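Local coordinates for protein ubiquitin-conjugating enzyme E2-21 kDa (Pichia angusta, PDB 5NL8) that probably catalyses the covalent attachment of ubiquitin to other proteins as the peroxisomal E2 enzyme Pex4, carrying ubiquitin as a thioester on its active-site cysteine, at residues 12-17 against 34-39; 42-47 against 67-72; 82-87 against 105-110; 88-93 against 180-185. One frame throughout, in Å; residues are numbered along the deposited sequence.

Contact 1 of 4, residues 12-17 against 34-39; sequences KEYRAV and VDLHPL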
loop_
_atom_site.group_PDB
_atom_site.type_symbol
_atom_site.label_atom_id
_atom_site.label_comp_id
_atom_site.label_asym_id
_atom_site.label_seq_id
_atom_site.Cartn_x
_atom_site.Cartn_y
_atom_site.Cartn_z
ATOM N N LYS A 12 4.048 -13.423 15.730
ATOM C CA LYS A 12 4.819 -12.511 16.569
ATOM C C LYS A 12 4.911 -11.128 15.930
ATOM O O LYS A 12 4.712 -10.113 16.597
ATOM C CB LYS A 12 6.220 -13.064 16.828
ATOM C CG LYS A 12 6.968 -12.345 17.939
ATOM C CD LYS A 12 8.179 -13.138 18.398
ATOM C CE LYS A 12 7.789 -14.550 18.802
ATOM N NZ LYS A 12 7.380 -14.619 20.229
ATOM N N GLU A 13 5.196 -11.092 14.634
ATOM C CA GLU A 13 5.284 -9.823 13.916
ATOM C C GLU A 13 3.947 -9.081 13.914
ATOM O O GLU A 13 3.895 -7.858 14.129
ATOM C CB GLU A 13 5.753 -10.054 12.481
ATOM C CG GLU A 13 7.141 -10.655 12.367
ATOM C CD GLU A 13 7.541 -10.913 10.927
ATOM O OE1 GLU A 13 6.895 -10.353 10.017
ATOM O OE2 GLU A 13 8.502 -11.678 10.702
ATOM N N TYR A 14 2.872 -9.829 13.672
ATOM C CA TYR A 14 1.524 -9.267 13.667
ATOM C C TYR A 14 1.195 -8.619 15.009
ATOM O O TYR A 14 0.718 -7.482 15.059
ATOM C CB TYR A 14 0.495 -10.354 13.334
ATOM C CG TYR A 14 -0.955 -9.912 13.413
ATOM C CD1 TYR A 14 -1.358 -8.674 12.925
ATOM C CD2 TYR A 14 -1.924 -10.745 13.958
ATOM C CE1 TYR A 14 -2.684 -8.275 12.993
ATOM C CE2 TYR A 14 -3.253 -10.354 14.027
ATOM C CZ TYR A 14 -3.627 -9.119 13.542
ATOM O OH TYR A 14 -4.946 -8.727 13.612
ATOM N N ARG A 15 1.458 -9.344 16.092
ATOM C CA ARG A 15 1.218 -8.828 17.431
ATOM C C ARG A 15 2.089 -7.608 17.714
ATOM O O ARG A 15 1.648 -6.653 18.361
ATOM C CB ARG A 15 1.469 -9.911 18.480
ATOM C CG ARG A 15 0.547 -11.120 18.369
ATOM C CD ARG A 15 0.639 -12.006 19.602
ATOM N NE ARG A 15 0.152 -11.321 20.798
ATOM C CZ ARG A 15 0.933 -10.715 21.688
ATOM N NH1 ARG A 15 2.252 -10.713 21.532
ATOM N NH2 ARG A 15 0.395 -10.117 22.742
ATOM N N ALA A 16 3.324 -7.640 17.220
ATOM C CA ALA A 16 4.230 -6.508 17.376
ATOM C C ALA A 16 3.636 -5.253 16.743
ATOM O O ALA A 16 3.702 -4.170 17.326
ATOM C CB ALA A 16 5.588 -6.821 16.769
ATOM N N VAL A 17 3.046 -5.404 15.559
ATOM C CA VAL A 17 2.392 -4.276 14.888
ATOM C C VAL A 17 1.122 -3.816 15.620
ATOM O O VAL A 17 0.897 -2.610 15.797
ATOM C CB VAL A 17 2.038 -4.628 13.425
ATOM C CG1 VAL A 17 1.071 -3.609 12.837
ATOM C CG2 VAL A 17 3.300 -4.715 12.584
ATOM N N VAL A 34 -1.598 2.221 8.985
ATOM C CA VAL A 34 -2.858 2.533 9.645
ATOM C C VAL A 34 -3.535 1.277 10.184
ATOM O O VAL A 34 -4.067 1.287 11.294
ATOM C CB VAL A 34 -3.819 3.268 8.698
ATOM C CG1 VAL A 34 -5.153 3.536 9.388
ATOM C CG2 VAL A 34 -3.192 4.572 8.226
ATOM N N ASP A 35 -3.513 0.193 9.414
ATOM C CA ASP A 35 -4.121 -1.050 9.894
ATOM C C ASP A 35 -3.475 -2.290 9.276
ATOM O O ASP A 35 -2.806 -2.204 8.244
ATOM C CB ASP A 35 -5.628 -1.044 9.613
ATOM C CG ASP A 35 -6.389 -2.054 10.460
ATOM O OD1 ASP A 35 -5.812 -2.566 11.445
ATOM O OD2 ASP A 35 -7.567 -2.331 10.145
ATOM N N LEU A 36 -3.681 -3.436 9.923
ATOM C CA LEU A 36 -3.154 -4.719 9.459
ATOM C C LEU A 36 -3.904 -5.882 10.110
ATOM O O LEU A 36 -4.085 -5.897 11.324
ATOM C CB LEU A 36 -1.657 -4.829 9.767
ATOM C CG LEU A 36 -0.981 -6.178 9.496
ATOM C CD1 LEU A 36 -0.873 -6.444 7.999
ATOM C CD2 LEU A 36 0.392 -6.239 10.147
ATOM N N HIS A 37 -4.338 -6.856 9.309
ATOM C CA HIS A 37 -4.990 -8.051 9.854
ATOM C C HIS A 37 -5.091 -9.159 8.810
ATOM O O HIS A 37 -5.043 -8.887 7.615
ATOM C CB HIS A 37 -6.386 -7.712 10.402
ATOM C CG HIS A 37 -7.321 -7.146 9.382
ATOM N ND1 HIS A 37 -8.124 -7.938 8.586
ATOM C CD2 HIS A 37 -7.589 -5.867 9.033
ATOM C CE1 HIS A 37 -8.840 -7.170 7.790
ATOM N NE2 HIS A 37 -8.538 -5.907 8.036
ATOM N N PRO A 38 -5.217 -10.420 9.260
ATOM C CA PRO A 38 -5.365 -11.528 8.310
ATOM C C PRO A 38 -6.514 -11.310 7.332
ATOM O O PRO A 38 -7.563 -10.787 7.714
ATOM C CB PRO A 38 -5.642 -12.730 9.218
ATOM C CG PRO A 38 -4.962 -12.386 10.497
ATOM C CD PRO A 38 -5.124 -10.897 10.652
ATOM N N LEU A 39 -6.303 -11.698 6.078
ATOM C CA LEU A 39 -7.320 -11.536 5.051
ATOM C C LEU A 39 -8.557 -12.365 5.383
ATOM O O LEU A 39 -9.684 -11.874 5.305
ATOM C CB LEU A 39 -6.772 -11.932 3.681
ATOM C CG LEU A 39 -7.602 -11.459 2.485
ATOM C CD1 LEU A 39 -7.396 -9.971 2.238
ATOM C CD2 LEU A 39 -7.273 -12.272 1.242
#

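Contact 2 of 4, residues 42-47 against 67-72; sequences GLFRWS and IDIPTN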
loop_
_atom_site.group_PDB
_atom_site.type_symbol
_atom_site.label_atom_id
_atom_site.label_comp_id
_atom_site.label_asym_id
_atom_site.label_seq_id
_atom_site.Cartn_x
_atom_site.Cartn_y
_atom_site.Cartn_z
ATOM N N GLY A 42 -6.169 -17.224 7.965
ATOM C CA GLY A 42 -4.820 -17.756 7.890
ATOM C C GLY A 42 -3.759 -16.677 7.997
ATOM O O GLY A 42 -4.039 -15.495 7.797
ATOM N N LEU A 43 -2.533 -17.091 8.299
ATOM C CA LEU A 43 -1.436 -16.159 8.533
ATOM C C LEU A 43 -0.621 -15.888 7.271
ATOM O O LEU A 43 0.401 -15.206 7.323
ATOM C CB LEU A 43 -0.519 -16.700 9.633
ATOM C CG LEU A 43 -1.116 -16.763 11.041
ATOM C CD1 LEU A 43 -0.267 -17.637 11.952
ATOM C CD2 LEU A 43 -1.252 -15.366 11.626
ATOM N N PHE A 44 -1.075 -16.420 6.142
ATOM C CA PHE A 44 -0.314 -16.333 4.900
ATOM C C PHE A 44 -0.940 -15.392 3.876
ATOM O O PHE A 44 -0.414 -15.225 2.776
ATOM C CB PHE A 44 -0.145 -17.725 4.293
ATOM C CG PHE A 44 0.826 -18.587 5.043
ATOM C CD1 PHE A 44 0.402 -19.367 6.104
ATOM C CD2 PHE A 44 2.167 -18.601 4.701
ATOM C CE1 PHE A 44 1.297 -20.155 6.802
ATOM C CE2 PHE A 44 3.067 -19.386 5.393
ATOM C CZ PHE A 44 2.632 -20.165 6.445
ATOM N N ARG A 45 -2.062 -14.781 4.238
ATOM C CA ARG A 45 -2.648 -13.722 3.427
ATOM C C ARG A 45 -3.161 -12.603 4.327
ATOM O O ARG A 45 -3.910 -12.848 5.275
ATOM C CB ARG A 45 -3.765 -14.270 2.534
ATOM C CG ARG A 45 -3.251 -15.102 1.362
ATOM C CD ARG A 45 -4.375 -15.679 0.526
ATOM N NE ARG A 45 -4.968 -14.690 -0.370
ATOM C CZ ARG A 45 -6.134 -14.847 -0.989
ATOM N NH1 ARG A 45 -6.844 -15.953 -0.806
ATOM N NH2 ARG A 45 -6.595 -13.894 -1.788
ATOM N N TRP A 46 -2.745 -11.377 4.014
ATOM C CA TRP A 46 -2.977 -10.211 4.860
ATOM C C TRP A 46 -3.646 -9.045 4.145
ATOM O O TRP A 46 -3.439 -8.822 2.957
ATOM C CB TRP A 46 -1.651 -9.720 5.444
ATOM C CG TRP A 46 -0.984 -10.734 6.283
ATOM C CD1 TRP A 46 -0.168 -11.742 5.861
ATOM C CD2 TRP A 46 -1.087 -10.867 7.702
ATOM N NE1 TRP A 46 0.247 -12.493 6.933
ATOM C CE2 TRP A 46 -0.301 -11.973 8.077
ATOM C CE3 TRP A 46 -1.766 -10.151 8.694
ATOM C CZ2 TRP A 46 -0.174 -12.385 9.400
ATOM C CZ3 TRP A 46 -1.640 -10.563 10.007
ATOM C CH2 TRP A 46 -0.851 -11.669 10.349
ATOM N N SER A 47 -4.431 -8.293 4.905
ATOM C CA SER A 47 -4.997 -7.029 4.471
ATOM C C SER A 47 -4.392 -5.894 5.293
ATOM O O SER A 47 -4.315 -5.986 6.522
ATOM C CB SER A 47 -6.518 -7.040 4.618
ATOM O OG SER A 47 -7.062 -5.759 4.368
ATOM N N ILE A 67 -1.502 -8.742 0.834
ATOM C CA ILE A 67 -0.172 -9.308 0.991
ATOM C C ILE A 67 -0.211 -10.831 1.009
ATOM O O ILE A 67 -0.884 -11.435 1.835
ATOM C CB ILE A 67 0.492 -8.820 2.287
ATOM C CG1 ILE A 67 0.519 -7.291 2.331
ATOM C CG2 ILE A 67 1.899 -9.378 2.413
ATOM C CD1 ILE A 67 0.319 -6.727 3.722
ATOM N N ASP A 68 0.520 -11.445 0.088
ATOM C CA ASP A 68 0.628 -12.895 0.023
ATOM C C ASP A 68 2.003 -13.335 0.513
ATOM O O ASP A 68 3.029 -12.832 0.050
ATOM C CB ASP A 68 0.376 -13.391 -1.401
ATOM C CG ASP A 68 -1.028 -13.065 -1.892
ATOM O OD1 ASP A 68 -1.608 -12.062 -1.428
ATOM O OD2 ASP A 68 -1.553 -13.818 -2.739
ATOM N N ILE A 69 2.004 -14.269 1.461
ATOM C CA ILE A 69 3.227 -14.743 2.099
ATOM C C ILE A 69 3.701 -16.057 1.487
ATOM O O ILE A 69 2.926 -17.004 1.383
ATOM C CB ILE A 69 3.019 -14.944 3.615
ATOM C CG1 ILE A 69 2.560 -13.641 4.272
ATOM C CG2 ILE A 69 4.283 -15.470 4.269
ATOM C CD1 ILE A 69 3.542 -12.498 4.128
ATOM N N PRO A 70 4.977 -16.116 1.075
ATOM C CA PRO A 70 5.547 -17.355 0.534
ATOM C C PRO A 70 5.760 -18.409 1.616
ATOM O O PRO A 70 5.837 -18.068 2.795
ATOM C CB PRO A 70 6.884 -16.898 -0.056
ATOM C CG PRO A 70 7.251 -15.701 0.753
ATOM C CD PRO A 70 5.949 -15.008 1.057
ATOM N N THR A 71 5.854 -19.672 1.212
ATOM C CA THR A 71 6.007 -20.776 2.156
ATOM C C THR A 71 7.369 -20.762 2.840
ATOM O O THR A 71 7.495 -21.160 3.997
ATOM C CB THR A 71 5.823 -22.138 1.459
ATOM O OG1 THR A 71 4.746 -22.057 0.518
ATOM C CG2 THR A 71 5.531 -23.229 2.480
ATOM N N ASN A 72 8.384 -20.303 2.119
ATOM C CA ASN A 72 9.746 -20.293 2.639
ATOM C C ASN A 72 10.081 -19.004 3.385
ATOM O O ASN A 72 11.247 -18.725 3.660
ATOM C CB ASN A 72 10.747 -20.514 1.501
ATOM C CG ASN A 72 10.710 -19.404 0.468
ATOM O OD1 ASN A 72 9.659 -18.819 0.205
ATOM N ND2 ASN A 72 11.863 -19.106 -0.121
#

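Contact 3 of 4, residues 82-87 against 105-110; sequences FVVFGE and CYKMPH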
loop_
_atom_site.group_PDB
_atom_site.type_symbol
_atom_site.label_atom_id
_atom_site.label_comp_id
_atom_site.label_asym_id
_atom_site.label_seq_id
_atom_site.Cartn_x
_atom_site.Cartn_y
_atom_site.Cartn_z
ATOM N N PHE A 82 -1.745 -3.297 -4.439
ATOM C CA PHE A 82 -2.805 -2.371 -4.058
ATOM C C PHE A 82 -4.172 -2.937 -4.431
ATOM O O PHE A 82 -4.320 -3.603 -5.458
ATOM C CB PHE A 82 -2.610 -1.008 -4.729
ATOM C CG PHE A 82 -1.534 -0.174 -4.103
ATOM C CD1 PHE A 82 -0.212 -0.312 -4.497
ATOM C CD2 PHE A 82 -1.843 0.747 -3.117
ATOM C CE1 PHE A 82 0.783 0.455 -3.915
ATOM C CE2 PHE A 82 -0.852 1.514 -2.528
ATOM C CZ PHE A 82 0.463 1.369 -2.929
ATOM N N VAL A 83 -5.166 -2.669 -3.594
ATOM C CA VAL A 83 -6.542 -3.053 -3.892
ATOM C C VAL A 83 -7.168 -2.044 -4.853
ATOM O O VAL A 83 -7.436 -0.901 -4.484
ATOM C CB VAL A 83 -7.398 -3.147 -2.617
ATOM C CG1 VAL A 83 -8.850 -3.440 -2.973
ATOM C CG2 VAL A 83 -6.841 -4.213 -1.677
ATOM N N VAL A 84 -7.386 -2.482 -6.087
ATOM C CA VAL A 84 -7.926 -1.637 -7.147
ATOM C C VAL A 84 -9.263 -2.189 -7.648
ATOM O O VAL A 84 -9.357 -3.359 -8.010
ATOM C CB VAL A 84 -6.936 -1.531 -8.329
ATOM C CG1 VAL A 84 -7.554 -0.765 -9.487
ATOM C CG2 VAL A 84 -5.630 -0.872 -7.874
ATOM N N PHE A 85 -10.296 -1.350 -7.656
ATOM C CA PHE A 85 -11.616 -1.760 -8.135
ATOM C C PHE A 85 -11.933 -1.128 -9.488
ATOM O O PHE A 85 -11.319 -0.139 -9.877
ATOM C CB PHE A 85 -12.709 -1.378 -7.129
ATOM C CG PHE A 85 -12.641 -2.133 -5.827
ATOM C CD1 PHE A 85 -12.074 -3.395 -5.766
ATOM C CD2 PHE A 85 -13.150 -1.573 -4.664
ATOM C CE1 PHE A 85 -12.013 -4.087 -4.562
ATOM C CE2 PHE A 85 -13.095 -2.256 -3.459
ATOM C CZ PHE A 85 -12.525 -3.514 -3.408
ATOM N N GLY A 86 -12.897 -1.702 -10.199
ATOM C CA GLY A 86 -13.390 -1.105 -11.426
ATOM C C GLY A 86 -14.263 0.097 -11.121
ATOM O O GLY A 86 -14.859 0.179 -10.046
ATOM N N GLU A 87 -14.332 1.026 -12.069
ATOM C CA GLU A 87 -15.120 2.254 -11.942
ATOM C C GLU A 87 -16.582 1.997 -11.533
ATOM O O GLU A 87 -17.147 2.710 -10.689
ATOM C CB GLU A 87 -15.076 3.019 -13.266
ATOM C CG GLU A 87 -15.292 2.116 -14.477
ATOM C CD GLU A 87 -15.362 2.873 -15.785
ATOM O OE1 GLU A 87 -14.552 3.802 -15.977
ATOM O OE2 GLU A 87 -16.231 2.535 -16.618
ATOM N N CYS A 105 -9.171 5.355 -1.106
ATOM C CA CYS A 105 -9.093 5.507 -2.555
ATOM C C CYS A 105 -8.813 4.163 -3.220
ATOM O O CYS A 105 -7.912 3.437 -2.807
ATOM C CB CYS A 105 -8.010 6.515 -2.932
ATOM S SG CYS A 105 -7.830 6.746 -4.714
ATOM N N TYR A 106 -9.577 3.834 -4.256
ATOM C CA TYR A 106 -9.468 2.514 -4.871
ATOM C C TYR A 106 -8.877 2.534 -6.280
ATOM O O TYR A 106 -9.159 1.649 -7.088
ATOM C CB TYR A 106 -10.836 1.833 -4.896
ATOM C CG TYR A 106 -11.306 1.407 -3.530
ATOM C CD1 TYR A 106 -10.731 0.318 -2.890
ATOM C CD2 TYR A 106 -12.318 2.096 -2.873
ATOM C CE1 TYR A 106 -11.151 -0.077 -1.640
ATOM C CE2 TYR A 106 -12.745 1.706 -1.618
ATOM C CZ TYR A 106 -12.158 0.618 -1.008
ATOM O OH TYR A 106 -12.572 0.217 0.239
ATOM N N LYS A 107 -8.066 3.547 -6.565
ATOM C CA LYS A 107 -7.236 3.575 -7.765
ATOM C C LYS A 107 -5.842 4.045 -7.358
ATOM O O LYS A 107 -5.714 4.986 -6.579
ATOM C CB LYS A 107 -7.828 4.501 -8.834
ATOM C CG LYS A 107 -9.159 4.048 -9.429
ATOM C CD LYS A 107 -8.985 2.908 -10.426
ATOM C CE LYS A 107 -10.286 2.634 -11.172
ATOM N NZ LYS A 107 -10.181 1.463 -12.095
ATOM N N MET A 108 -4.798 3.388 -7.861
ATOM C CA MET A 108 -3.431 3.785 -7.521
ATOM C C MET A 108 -2.601 4.090 -8.766
ATOM O O MET A 108 -2.048 3.185 -9.393
ATOM C CB MET A 108 -2.747 2.699 -6.679
ATOM C CG MET A 108 -1.236 2.893 -6.478
ATOM S SD MET A 108 -0.740 4.557 -5.977
ATOM C CE MET A 108 -1.319 4.569 -4.288
ATOM N N PRO A 109 -2.520 5.377 -9.135
ATOM C CA PRO A 109 -1.666 5.827 -10.238
ATOM C C PRO A 109 -0.240 6.092 -9.765
ATOM O O PRO A 109 0.021 7.056 -9.040
ATOM C CB PRO A 109 -2.350 7.112 -10.704
ATOM C CG PRO A 109 -2.996 7.646 -9.480
ATOM C CD PRO A 109 -3.358 6.469 -8.607
ATOM N N HIS A 110 0.679 5.231 -10.180
ATOM C CA HIS A 110 2.049 5.292 -9.703
ATOM C C HIS A 110 2.959 4.580 -10.692
ATOM O O HIS A 110 2.585 3.545 -11.243
ATOM C CB HIS A 110 2.157 4.659 -8.309
ATOM C CG HIS A 110 3.501 4.810 -7.671
ATOM N ND1 HIS A 110 4.586 4.033 -8.025
ATOM C CD2 HIS A 110 3.937 5.635 -6.688
ATOM C CE1 HIS A 110 5.630 4.382 -7.293
ATOM N NE2 HIS A 110 5.262 5.348 -6.474
HETATM O O HOH W 1 -6.792 0.905 -2.300
#

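Contact 4 of 4, residues 88-93 against 180-185; sequences EKIRQL and AKYSAY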
loop_
_atom_site.group_PDB
_atom_site.type_symbol
_atom_site.label_atom_id
_atom_site.label_comp_id
_atom_site.label_asym_id
_atom_site.label_seq_id
_atom_site.Cartn_x
_atom_site.Cartn_y
_atom_site.Cartn_z
ATOM N N GLU A 88 -17.182 0.977 -12.137
ATOM C CA GLU A 88 -18.556 0.587 -11.842
ATOM C C GLU A 88 -18.730 0.217 -10.367
ATOM O O GLU A 88 -19.591 0.769 -9.664
ATOM C CB GLU A 88 -18.964 -0.580 -12.735
ATOM C CG GLU A 88 -20.309 -1.182 -12.411
ATOM C CD GLU A 88 -21.449 -0.246 -12.726
ATOM O OE1 GLU A 88 -21.391 0.419 -13.781
ATOM O OE2 GLU A 88 -22.403 -0.174 -11.922
ATOM N N LYS A 89 -17.897 -0.708 -9.903
ATOM C CA LYS A 89 -17.913 -1.127 -8.505
ATOM C C LYS A 89 -17.709 0.052 -7.556
ATOM O O LYS A 89 -18.405 0.172 -6.548
ATOM C CB LYS A 89 -16.842 -2.189 -8.253
ATOM C CG LYS A 89 -16.690 -2.584 -6.787
ATOM C CD LYS A 89 -15.891 -3.868 -6.640
ATOM C CE LYS A 89 -15.846 -4.319 -5.189
ATOM N NZ LYS A 89 -15.069 -5.573 -5.034
ATOM N N ILE A 90 -16.755 0.923 -7.880
ATOM C CA ILE A 90 -16.443 2.051 -7.011
ATOM C C ILE A 90 -17.651 2.957 -6.883
ATOM O O ILE A 90 -18.014 3.384 -5.783
ATOM C CB ILE A 90 -15.246 2.866 -7.528
ATOM C CG1 ILE A 90 -13.965 2.031 -7.463
ATOM C CG2 ILE A 90 -15.086 4.144 -6.716
ATOM C CD1 ILE A 90 -12.733 2.751 -7.976
ATOM N N ARG A 91 -18.287 3.228 -8.015
ATOM C CA ARG A 91 -19.439 4.112 -8.024
ATOM C C ARG A 91 -20.597 3.493 -7.246
ATOM O O ARG A 91 -21.343 4.198 -6.568
ATOM C CB ARG A 91 -19.851 4.431 -9.458
ATOM C CG ARG A 91 -21.108 5.262 -9.583
ATOM C CD ARG A 91 -21.483 5.526 -11.041
ATOM N NE ARG A 91 -22.350 4.506 -11.640
ATOM C CZ ARG A 91 -21.963 3.298 -12.051
ATOM N NH1 ARG A 91 -22.857 2.467 -12.572
ATOM N NH2 ARG A 91 -20.692 2.921 -11.977
ATOM N N GLN A 92 -20.743 2.175 -7.326
ATOM C CA GLN A 92 -21.747 1.509 -6.503
ATOM C C GLN A 92 -21.423 1.624 -5.012
ATOM O O GLN A 92 -22.323 1.792 -4.189
ATOM C CB GLN A 92 -21.884 0.043 -6.895
ATOM C CG GLN A 92 -22.382 -0.148 -8.310
ATOM C CD GLN A 92 -22.579 -1.602 -8.655
ATOM O OE1 GLN A 92 -22.130 -2.071 -9.700
ATOM N NE2 GLN A 92 -23.262 -2.329 -7.778
ATOM N N LEU A 93 -20.141 1.543 -4.670
ATOM C CA LEU A 93 -19.714 1.684 -3.278
ATOM C C LEU A 93 -19.966 3.093 -2.755
ATOM O O LEU A 93 -20.264 3.282 -1.578
ATOM C CB LEU A 93 -18.230 1.339 -3.121
ATOM C CG LEU A 93 -17.814 -0.127 -3.262
ATOM C CD1 LEU A 93 -16.310 -0.282 -3.088
ATOM C CD2 LEU A 93 -18.562 -0.992 -2.257
ATOM N N ALA A 180 -9.659 12.383 -5.494
ATOM C CA ALA A 180 -10.906 13.119 -5.342
ATOM C C ALA A 180 -12.103 12.393 -5.954
ATOM O O ALA A 180 -13.229 12.541 -5.478
ATOM C CB ALA A 180 -10.769 14.501 -5.950
ATOM N N LYS A 181 -11.873 11.610 -7.004
ATOM C CA LYS A 181 -13.000 11.027 -7.729
ATOM C C LYS A 181 -13.281 9.549 -7.450
ATOM O O LYS A 181 -14.406 9.085 -7.648
ATOM C CB LYS A 181 -12.801 11.221 -9.232
ATOM C CG LYS A 181 -13.308 12.558 -9.737
ATOM C CD LYS A 181 -14.735 12.799 -9.262
ATOM C CE LYS A 181 -15.376 13.973 -9.976
ATOM N NZ LYS A 181 -16.765 14.212 -9.493
ATOM N N TYR A 182 -12.279 8.809 -6.990
ATOM C CA TYR A 182 -12.424 7.362 -6.874
ATOM C C TYR A 182 -12.256 6.817 -5.451
ATOM O O TYR A 182 -11.662 5.756 -5.255
ATOM C CB TYR A 182 -11.430 6.676 -7.815
ATOM C CG TYR A 182 -11.757 6.877 -9.279
ATOM C CD1 TYR A 182 -12.636 6.025 -9.936
ATOM C CD2 TYR A 182 -11.189 7.915 -10.003
ATOM C CE1 TYR A 182 -12.941 6.201 -11.273
ATOM C CE2 TYR A 182 -11.485 8.100 -11.342
ATOM C CZ TYR A 182 -12.362 7.240 -11.972
ATOM O OH TYR A 182 -12.663 7.418 -13.305
ATOM N N SER A 183 -12.803 7.531 -4.468
ATOM C CA SER A 183 -12.725 7.114 -3.065
ATOM C C SER A 183 -14.099 6.758 -2.497
ATOM O O SER A 183 -15.104 7.368 -2.862
ATOM C CB SER A 183 -12.089 8.215 -2.208
ATOM O OG SER A 183 -10.729 8.418 -2.545
ATOM N N ALA A 184 -14.133 5.785 -1.590
ATOM C CA ALA A 184 -15.394 5.335 -0.999
ATOM C C ALA A 184 -15.172 4.749 0.391
ATOM O O ALA A 184 -14.040 4.570 0.807
ATOM C CB ALA A 184 -16.065 4.311 -1.904
ATOM N N TYR A 185 -16.253 4.429 1.096
ATOM C CA TYR A 185 -16.163 3.921 2.466
ATOM C C TYR A 185 -15.426 2.580 2.554
ATOM O O TYR A 185 -15.036 2.010 1.535
ATOM C CB TYR A 185 -17.563 3.777 3.070
ATOM C CG TYR A 185 -18.301 2.525 2.634
ATOM C CD1 TYR A 185 -18.687 1.564 3.562
ATOM C CD2 TYR A 185 -18.608 2.302 1.296
ATOM C CE1 TYR A 185 -19.360 0.420 3.172
ATOM C CE2 TYR A 185 -19.281 1.159 0.898
ATOM C CZ TYR A 185 -19.654 0.223 1.839
ATOM O OH TYR A 185 -20.322 -0.916 1.446
#

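Contact 1 of 4, residues 12-17 against 34-39
The ring of Tyr14 lies along the end of strand 33-38, overlapping the backbone of Leu36 and His37 and the ring of Pro38, where the N-terminal helix of the UBC fold packs against the first strand of the antiparallel sheet. Helix segment 12-17 runs roughly antiparallel to the strand, the short axes 9.2 Å apart at 151°. With CG anti to the backbone N (chi1 175°), Tyr14 swings its ring out to the strand, and its edge meets a carbonyl: CE1 comes to 3.2 Å from Leu36 O. Farther out, Pro38 CD touches Tyr14 CZ at 3.7 Å, the two side chains crossing at about a right angle. The ring also meets Trp46 of the next strand edge-to-face. Almost one helical turn on, Val17, buried, points at the strand. Leu36, pointing toward the helix with CG anti to its backbone N, runs counter to Tyr14 alongside it and offers a single methyl to both residues: Leu36 CD2 sits 3.8 Å from Val17 CG1 and 4.1 Å from Tyr14 CD1.

Contact 2 of 4, residues 42-47 against 67-72
Segments 42-47 and 67-72 run antiparallel, pairing at the open end of the hairpin formed by strands 45-51 and 62-68 in the central sheet of the UBC fold. Trp46 and Ile67 form a hydrogen-bonded pair, Trp46 N to Ile67 O and Ile67 N to Trp46 O, each 2.9 Å, with both donors in the carbonyl planes. Beyond the non-hydrogen-bonded pair Arg45-Asp68, Ile69 N donates to Phe44 O from 32° above the carbonyl plane, so the ladder continues past the regular strands. Arg45 and Asp68 share one face, but Asp68 OD2 lies well out of the guanidinium plane, so no N-H points at it and any attraction is probably one of charge alone; Arg45 NH2 has its salt bridge with Glu66. On the other face, Trp46 CB rests on Ile67 CB at 3.9 Å. Ile69 divides its branches between two aromatics: CG2 meets Phe44 CD2 at 3.8 Å, while CG1 comes to the indole edge, 3.7 Å from Trp46 CD1. Within its own segment, Trp46 NE1 makes a weak bond to Leu43 O at 2.7 Å.

Contact 3 of 4, residues 82-87 against 105-110
Two aromatic rings stacked between irregular loops mark this contact: Phe85 and Tyr106 run alongside each other in the same direction, in an offset stack with planes at 21°. In this UBC fold, segment 82-87 leads from the last strand of the central sheet into helix 87-94, while segment 105-110 follows strand 104-105 on the way to the predicted catalytic cysteine. The stack is off-centre, Phe85 CE2 lying over the rim of the tyrosine ring, 3.4 Å from Tyr106 CE1. Beside it, Phe85 N donates to Tyr106 O at 3.3 Å, in the carbonyl plane. A water donates to both Val83 O and Cys105 O, bridging the backbones. Deeper in, Met108, folded back at its second and third torsions, curls over Phe82: CG stands over the ring centre, 3.8 Å from the centroid, and the methyl CE reaches Phe82 CE2 at 3.6 Å. An alanine in place of Phe82 would remove the ring under Met108 CG and CE and would probably leave that side chain less firmly held. At the outer end, Lys107 bends at chi2 (-76°), then runs extended, so that NZ gives a hydrogen bond to Phe85 O at 3.0 Å, in the carbonyl plane.

Contact 4 of 4, residues 88-93 against 180-185
This is an apolar side-chain contact near the C-terminal end of the UBC fold, where one side of the short helix 87-94 rests on the chain as it leaves helix 168-181 and enters strand 183-184. Ile90 and Leu93, almost one turn apart, both point at segment 180-185. Ile90 has CG1 anti to its carbonyl carbon and an extended chi2 (179°), which carries CD1 to the edge of the Tyr182 ring, 3.8 Å from Tyr182 CD1. The two side chains cross at about a right angle, and Ile90 CG2 lies against the tyrosine's backbone carbonyl. Ile90 also packs on Phe85 and Tyr106, so a glycine here would remove the branches that meet Tyr182, Phe85 and Tyr106 and would probably leave the helix less firmly seated. Farther along, the small Ala184 lets the backbones approach: Leu93 CB meets Ala184 CB at 3.9 Å. Gln94 adds polar ties next door, its NE2 bonded to Lys181 O and Ser183 O. On the helix itself, Arg91 NH1 forms a salt bridge with Glu88, bonding OE1 at 2.8 Å and, weakly, OE2. Tyr185, poorly ordered, takes the crowded first torsion (chi1 80°), with CG between the backbone N and the carbonyl carbon; this brings its ring across Leu93, where Tyr185 CE2 lies 3.9 Å from Leu93 CD2 and 3.4 Å from Leu93 O.

In the fold
The four contacts form two pairs, and all four are partly buried. Contacts 1 and 2 meet at neighbouring strands of the central sheet, centres about 12 Å apart, joined by backbone bonds such as His37 O to Ser47 N. Contact 1 is apolar helix-on-strand packing, whereas contact 2 adds a ladder of backbone bonds to its apolar packing. Contacts 3 and 4 have centres about 10 Å apart and alternate along the chain; Tyr106 N bonds Tyr182 O, and Phe85 packs on Ile90. Contact 3, nearest the chain's centre, mixes aromatic stacking, water and a lysine bond, and its Phe82 side chain is about 10 Å from that of Cys121. Contact 4, the most peripheral, relies on apolar side chains.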